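Local coordinates for protein serine repeat antigen 5 (Plasmodium falciparum, PDB 6X42) that probably acts as a papain-like pseudoprotease of the malaria parasite, keeping the cysteine-protease fold but without the usual nucleophile, at residues 79-84 with 110-115; 50-55 with 123-128. All blocks are in the same frame, centred on the assembly; numbering follows the deposited sequence.

Overall arrangement
The two contacts illustrate how the helical half of a papain-like fold ties loop segments to its helices. Their centres lie about 11 Å apart, each about 17 Å from the centre of the chain, and contact 1 is nested within the loop that contact 2 closes. N83, at the end of helix 78-83, joins them: its OD1 receives the G126 amide N at 2.7 Å, while its ND2 reaches the K124 carbonyl O at 3.1 Å. Beside this clasp, A82 CB packs on I55 CD1 at 3.5 Å. Segment 50-55 of contact 2 includes S53, which by homology probably holds the position of the papain nucleophile; the triiodo ligand and calcium ions bind other parts of the chain.

Contact 1. Residues 79-84 with 110-115; sequences LYVANC and GFLPAE
Helix 78-83 meets the loop that follows helix 99-109 most closely at Y80 and P113, whose CA atoms stand 7.1 Å apart, with no direct hydrogen bond between the two backbones. The Y80 ring carries most of the contact. With CG trans to the backbone N (chi1 -168°), the ring swings out to the proline, whose CG rests over one face in a CH-pi contact, 3.6 Å from the ring centroid and 20° off the normal. The neighbouring P113 CD presses on Y80 CD2 at 3.5 Å. On the opposite face, from four residues further on, just past the helix, the C84 sulfur sits over the ring centre, 3.4 Å above its plane, so that Y80 is sandwiched between a proline and a sulfur, which probably limits its tilting. A lighter touch joins V81 and L112, in which V81 CG2 meets L112 CD2 at 3.8 Å. Toward the start of the helix a water takes over from apolar packing, accepting from L79 N at 2.9 Å and donating to E115 OE1 at 2.7 Å. C84 continues into a disulfide with C129. Around the contact, helix 99-109 packs Y109 on Y80, F102 on V81 and I106 on L112, while I55 and L62 of helix 53-68 reach V81 and L112, respectively, so two further helices flank it.

Contact 2. Residues 50-55 with 123-128; sequences CDTSWI and VKVGEQ
V125 turns CG1 trans to its backbone N (chi1 170°), and C50 places SG trans to its own carbonyl carbon (chi1 -68°), two rotamers that bring the sulfur and the valine together. C50 SG lies 3.9 Å from V125 CB and 4.2 Å from V125 CG1, so it meets the branch point of the valine as well as one of its methyls. The other partner of that methyl is T52: its CG2 and V125 CG1 approach tip to tip at 4.0 Å. At a chi1 of 49°, T52 divides its two branches between different tasks, since the methyl serves this apolar contact while OG1 is hydrogen-bonded to the hydroxyl of Y120, a residue that V125 also touches. Both backbones bend sharply here. Residues 124-127 form a type II turn closed by E127 N to K124 O at 3.0 Å, in which V125 projects toward the other segment and G126 adopts the positive phi that this turn requires. In the other segment, D51 centres an inverse gamma turn with a weak bond from T52 N to C50 O, and T52 takes the N-cap position of helix 53-68 without a capping bond from its side chain. The C50-C93 disulfide beside the start of this helix is as in papain. By homology, S53 stands where active relatives carry the nucleophilic cysteine, and Q47, which touches T52 and S53, matches the glutamine of their oxyanion hole; the contact thus lies beside the N-terminal start of the central helix of the papain fold.

Contact 1. Residues 79-84 with 110-115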
loop_
_atom_site.group_PDB
_atom_site.type_symbol
_atom_site.label_atom_id
_atom_site.label_comp_id
_atom_site.label_asym_id
_atom_site.label_seq_id
_atom_site.Cartn_x
_atom_site.Cartn_y
_atom_site.Cartn_z
ATOM N N LEU A 79 -14.078 -2.668 5.316
ATOM C CA LEU A 79 -15.219 -3.583 5.239
ATOM C C LEU A 79 -16.239 -3.126 4.201
ATOM O O LEU A 79 -16.836 -3.954 3.502
ATOM C CB LEU A 79 -15.854 -3.725 6.619
ATOM C CG LEU A 79 -16.831 -4.892 6.787
ATOM C CD1 LEU A 79 -16.113 -6.226 6.618
ATOM C CD2 LEU A 79 -17.530 -4.817 8.151
ATOM N N TYR A 80 -16.430 -1.811 4.058
ATOM C CA TYR A 80 -17.338 -1.321 3.027
ATOM C C TYR A 80 -16.856 -1.730 1.643
ATOM O O TYR A 80 -17.642 -2.189 0.803
ATOM C CB TYR A 80 -17.486 0.196 3.121
ATOM C CG TYR A 80 -18.620 0.728 2.269
ATOM C CD1 TYR A 80 -19.919 0.757 2.740
ATOM C CD2 TYR A 80 -18.391 1.156 0.970
ATOM C CE1 TYR A 80 -20.964 1.221 1.950
ATOM C CE2 TYR A 80 -19.425 1.628 0.177
ATOM C CZ TYR A 80 -20.710 1.649 0.665
ATOM O OH TYR A 80 -21.754 2.108 -0.125
ATOM N N VAL A 81 -15.555 -1.564 1.386
ATOM C CA VAL A 81 -14.989 -1.931 0.097
ATOM C C VAL A 81 -15.078 -3.433 -0.127
ATOM O O VAL A 81 -15.316 -3.891 -1.249
ATOM C CB VAL A 81 -13.553 -1.393 -0.034
ATOM C CG1 VAL A 81 -12.932 -1.820 -1.350
ATOM C CG2 VAL A 81 -13.556 0.124 0.138
ATOM N N ALA A 82 -14.883 -4.231 0.923
ATOM C CA ALA A 82 -14.989 -5.675 0.763
ATOM C C ALA A 82 -16.392 -6.090 0.355
ATOM O O ALA A 82 -16.565 -7.025 -0.427
ATOM C CB ALA A 82 -14.656 -6.368 2.082
ATOM N N ASN A 83 -17.406 -5.433 0.900
ATOM C CA ASN A 83 -18.760 -5.960 0.842
ATOM C C ASN A 83 -19.628 -5.320 -0.222
ATOM O O ASN A 83 -20.701 -5.850 -0.507
ATOM C CB ASN A 83 -19.423 -5.825 2.214
ATOM C CG ASN A 83 -18.782 -6.741 3.232
ATOM O OD1 ASN A 83 -18.036 -7.663 2.867
ATOM N ND2 ASN A 83 -19.079 -6.526 4.507
ATOM N N CYS A 84 -19.205 -4.213 -0.805
ATOM C CA CYS A 84 -20.019 -3.439 -1.737
ATOM C C CYS A 84 -19.390 -3.551 -3.122
ATOM O O CYS A 84 -18.310 -3.002 -3.368
ATOM C CB CYS A 84 -20.104 -1.992 -1.267
ATOM S SG CYS A 84 -20.819 -1.888 0.388
ATOM N N GLY A 110 -18.865 5.661 -5.475
ATOM C CA GLY A 110 -18.690 7.077 -5.188
ATOM C C GLY A 110 -18.575 7.432 -3.721
ATOM O O GLY A 110 -18.508 8.619 -3.385
ATOM N N PHE A 111 -18.530 6.445 -2.830
ATOM C CA PHE A 111 -18.569 6.699 -1.396
ATOM C C PHE A 111 -17.555 5.804 -0.712
ATOM O O PHE A 111 -17.550 4.586 -0.926
ATOM C CB PHE A 111 -19.975 6.408 -0.856
ATOM C CG PHE A 111 -20.338 7.191 0.379
ATOM C CD1 PHE A 111 -21.153 8.309 0.295
ATOM C CD2 PHE A 111 -19.869 6.802 1.626
ATOM C CE1 PHE A 111 -21.498 9.028 1.435
ATOM C CE2 PHE A 111 -20.204 7.516 2.770
ATOM C CZ PHE A 111 -21.021 8.631 2.674
ATOM N N LEU A 112 -16.691 6.403 0.095
ATOM C CA LEU A 112 -15.794 5.658 0.974
ATOM C C LEU A 112 -16.150 6.080 2.382
ATOM O O LEU A 112 -15.757 7.176 2.822
ATOM C CB LEU A 112 -14.324 5.949 0.691
ATOM C CG LEU A 112 -13.821 5.373 -0.622
ATOM C CD1 LEU A 112 -12.418 5.895 -0.855
ATOM C CD2 LEU A 112 -13.884 3.844 -0.616
ATOM N N PRO A 113 -16.892 5.267 3.117
ATOM C CA PRO A 113 -17.149 5.582 4.517
ATOM C C PRO A 113 -15.876 5.494 5.338
ATOM O O PRO A 113 -14.892 4.837 4.985
ATOM C CB PRO A 113 -18.141 4.499 4.958
ATOM C CG PRO A 113 -18.692 3.904 3.701
ATOM C CD PRO A 113 -17.590 4.041 2.690
ATOM N N ALA A 114 -15.937 6.143 6.482
ATOM C CA ALA A 114 -14.890 6.023 7.471
ATOM C C ALA A 114 -15.018 4.705 8.228
ATOM O O ALA A 114 -16.121 4.167 8.417
ATOM C CB ALA A 114 -14.979 7.195 8.446
ATOM N N GLU A 115 -13.859 4.191 8.657
ATOM C CA GLU A 115 -13.807 3.020 9.524
ATOM C C GLU A 115 -14.775 3.141 10.691
ATOM O O GLU A 115 -15.436 2.167 11.056
ATOM C CB GLU A 115 -12.374 2.865 10.043
ATOM C CG GLU A 115 -12.160 1.787 11.083
ATOM C CD GLU A 115 -12.258 0.407 10.522
ATOM O OE1 GLU A 115 -12.463 0.275 9.314
ATOM O OE2 GLU A 115 -12.110 -0.560 11.289
HETATM O O HOH W 1 -13.945 -1.520 7.988
#

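Contact 2. Residues 50-55 with 123-128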
loop_
_atom_site.group_PDB
_atom_site.type_symbol
_atom_site.label_atom_id
_atom_site.label_comp_id
_atom_site.label_asym_id
_atom_site.label_seq_id
_atom_site.Cartn_x
_atom_site.Cartn_y
_atom_site.Cartn_z
ATOM N N CYS A 50 -8.864 -13.295 6.614
ATOM C CA CYS A 50 -9.380 -13.187 5.261
ATOM C C CYS A 50 -8.289 -12.585 4.386
ATOM O O CYS A 50 -7.382 -11.908 4.881
ATOM C CB CYS A 50 -10.626 -12.293 5.158
ATOM S SG CYS A 50 -12.103 -12.963 5.947
ATOM N N ASP A 51 -8.387 -12.836 3.081
ATOM C CA ASP A 51 -7.390 -12.365 2.105
ATOM C C ASP A 51 -7.781 -10.992 1.569
ATOM O O ASP A 51 -8.135 -10.816 0.403
ATOM C CB ASP A 51 -7.245 -13.369 0.979
ATOM C CG ASP A 51 -6.135 -13.014 0.007
ATOM O OD1 ASP A 51 -5.327 -12.109 0.301
ATOM O OD2 ASP A 51 -6.056 -13.677 -1.052
ATOM N N THR A 52 -7.693 -10.007 2.470
ATOM C CA THR A 52 -8.177 -8.663 2.186
ATOM C C THR A 52 -7.053 -7.630 2.138
ATOM O O THR A 52 -7.330 -6.424 2.142
ATOM C CB THR A 52 -9.255 -8.258 3.196
ATOM O OG1 THR A 52 -8.744 -8.547 4.491
ATOM C CG2 THR A 52 -10.580 -8.996 2.944
ATOM N N SER A 53 -5.795 -8.066 2.031
ATOM C CA SER A 53 -4.701 -7.099 1.970
ATOM C C SER A 53 -4.840 -6.141 0.793
ATOM O O SER A 53 -4.385 -4.994 0.880
ATOM C CB SER A 53 -3.340 -7.790 1.911
ATOM O OG SER A 53 -3.121 -8.439 0.660
ATOM N N TRP A 54 -5.432 -6.590 -0.317
ATOM C CA TRP A 54 -5.609 -5.695 -1.457
ATOM C C TRP A 54 -6.375 -4.444 -1.040
ATOM O O TRP A 54 -6.109 -3.345 -1.542
ATOM C CB TRP A 54 -6.302 -6.426 -2.606
ATOM C CG TRP A 54 -7.705 -6.911 -2.332
ATOM C CD1 TRP A 54 -8.060 -8.003 -1.598
ATOM C CD2 TRP A 54 -8.912 -6.323 -2.795
ATOM N NE1 TRP A 54 -9.428 -8.131 -1.586
ATOM C CE2 TRP A 54 -9.972 -7.113 -2.313
ATOM C CE3 TRP A 54 -9.210 -5.210 -3.586
ATOM C CZ2 TRP A 54 -11.304 -6.835 -2.601
ATOM C CZ3 TRP A 54 -10.532 -4.924 -3.853
ATOM C CH2 TRP A 54 -11.562 -5.737 -3.361
ATOM N N ILE A 55 -7.332 -4.595 -0.122
ATOM C CA ILE A 55 -8.118 -3.468 0.374
ATOM C C ILE A 55 -7.293 -2.609 1.327
ATOM O O ILE A 55 -7.271 -1.382 1.222
ATOM C CB ILE A 55 -9.404 -3.957 1.064
ATOM C CG1 ILE A 55 -10.213 -4.884 0.175
ATOM C CG2 ILE A 55 -10.243 -2.739 1.475
ATOM C CD1 ILE A 55 -11.460 -5.473 0.875
ATOM N N VAL A 123 -14.763 -11.443 10.331
ATOM C CA VAL A 123 -15.884 -12.373 10.234
ATOM C C VAL A 123 -17.067 -11.799 9.457
ATOM O O VAL A 123 -17.983 -12.544 9.075
ATOM C CB VAL A 123 -16.378 -12.890 11.605
ATOM C CG1 VAL A 123 -15.259 -13.461 12.427
ATOM C CG2 VAL A 123 -17.142 -11.808 12.377
ATOM N N LYS A 124 -17.074 -10.482 9.232
ATOM C CA LYS A 124 -18.117 -9.801 8.482
ATOM C C LYS A 124 -17.768 -9.630 7.005
ATOM O O LYS A 124 -18.589 -9.098 6.251
ATOM C CB LYS A 124 -18.387 -8.428 9.098
ATOM C CG LYS A 124 -18.880 -8.508 10.508
ATOM C CD LYS A 124 -19.294 -7.136 10.973
ATOM C CE LYS A 124 -19.778 -7.096 12.394
ATOM N NZ LYS A 124 -20.399 -5.749 12.637
ATOM N N VAL A 125 -16.576 -10.029 6.578
ATOM C CA VAL A 125 -16.187 -9.917 5.178
ATOM C C VAL A 125 -17.052 -10.880 4.376
ATOM O O VAL A 125 -16.994 -12.096 4.585
ATOM C CB VAL A 125 -14.690 -10.209 5.022
ATOM C CG1 VAL A 125 -14.326 -10.329 3.547
ATOM C CG2 VAL A 125 -13.893 -9.113 5.694
ATOM N N GLY A 126 -17.870 -10.334 3.473
ATOM C CA GLY A 126 -18.848 -11.086 2.715
ATOM C C GLY A 126 -20.283 -10.791 3.078
ATOM O O GLY A 126 -21.181 -11.287 2.388
ATOM N N GLU A 127 -20.551 -10.041 4.146
ATOM C CA GLU A 127 -21.934 -9.748 4.511
ATOM C C GLU A 127 -22.518 -8.708 3.546
ATOM O O GLU A 127 -21.821 -8.109 2.732
ATOM C CB GLU A 127 -22.050 -9.310 5.977
ATOM C CG GLU A 127 -21.716 -7.874 6.266
ATOM C CD GLU A 127 -22.022 -7.422 7.670
ATOM O OE1 GLU A 127 -22.359 -8.262 8.537
ATOM O OE2 GLU A 127 -21.953 -6.203 7.897
ATOM N N GLN A 128 -23.827 -8.506 3.636
ATOM C CA GLN A 128 -24.494 -7.582 2.729
ATOM C C GLN A 128 -23.917 -6.176 2.863
ATOM O O GLN A 128 -23.601 -5.713 3.958
ATOM C CB GLN A 128 -25.988 -7.565 3.048
ATOM C CG GLN A 128 -26.781 -6.588 2.217
ATOM C CD GLN A 128 -28.147 -6.343 2.789
ATOM O OE1 GLN A 128 -28.937 -7.275 2.919
ATOM N NE2 GLN A 128 -28.447 -5.082 3.120
#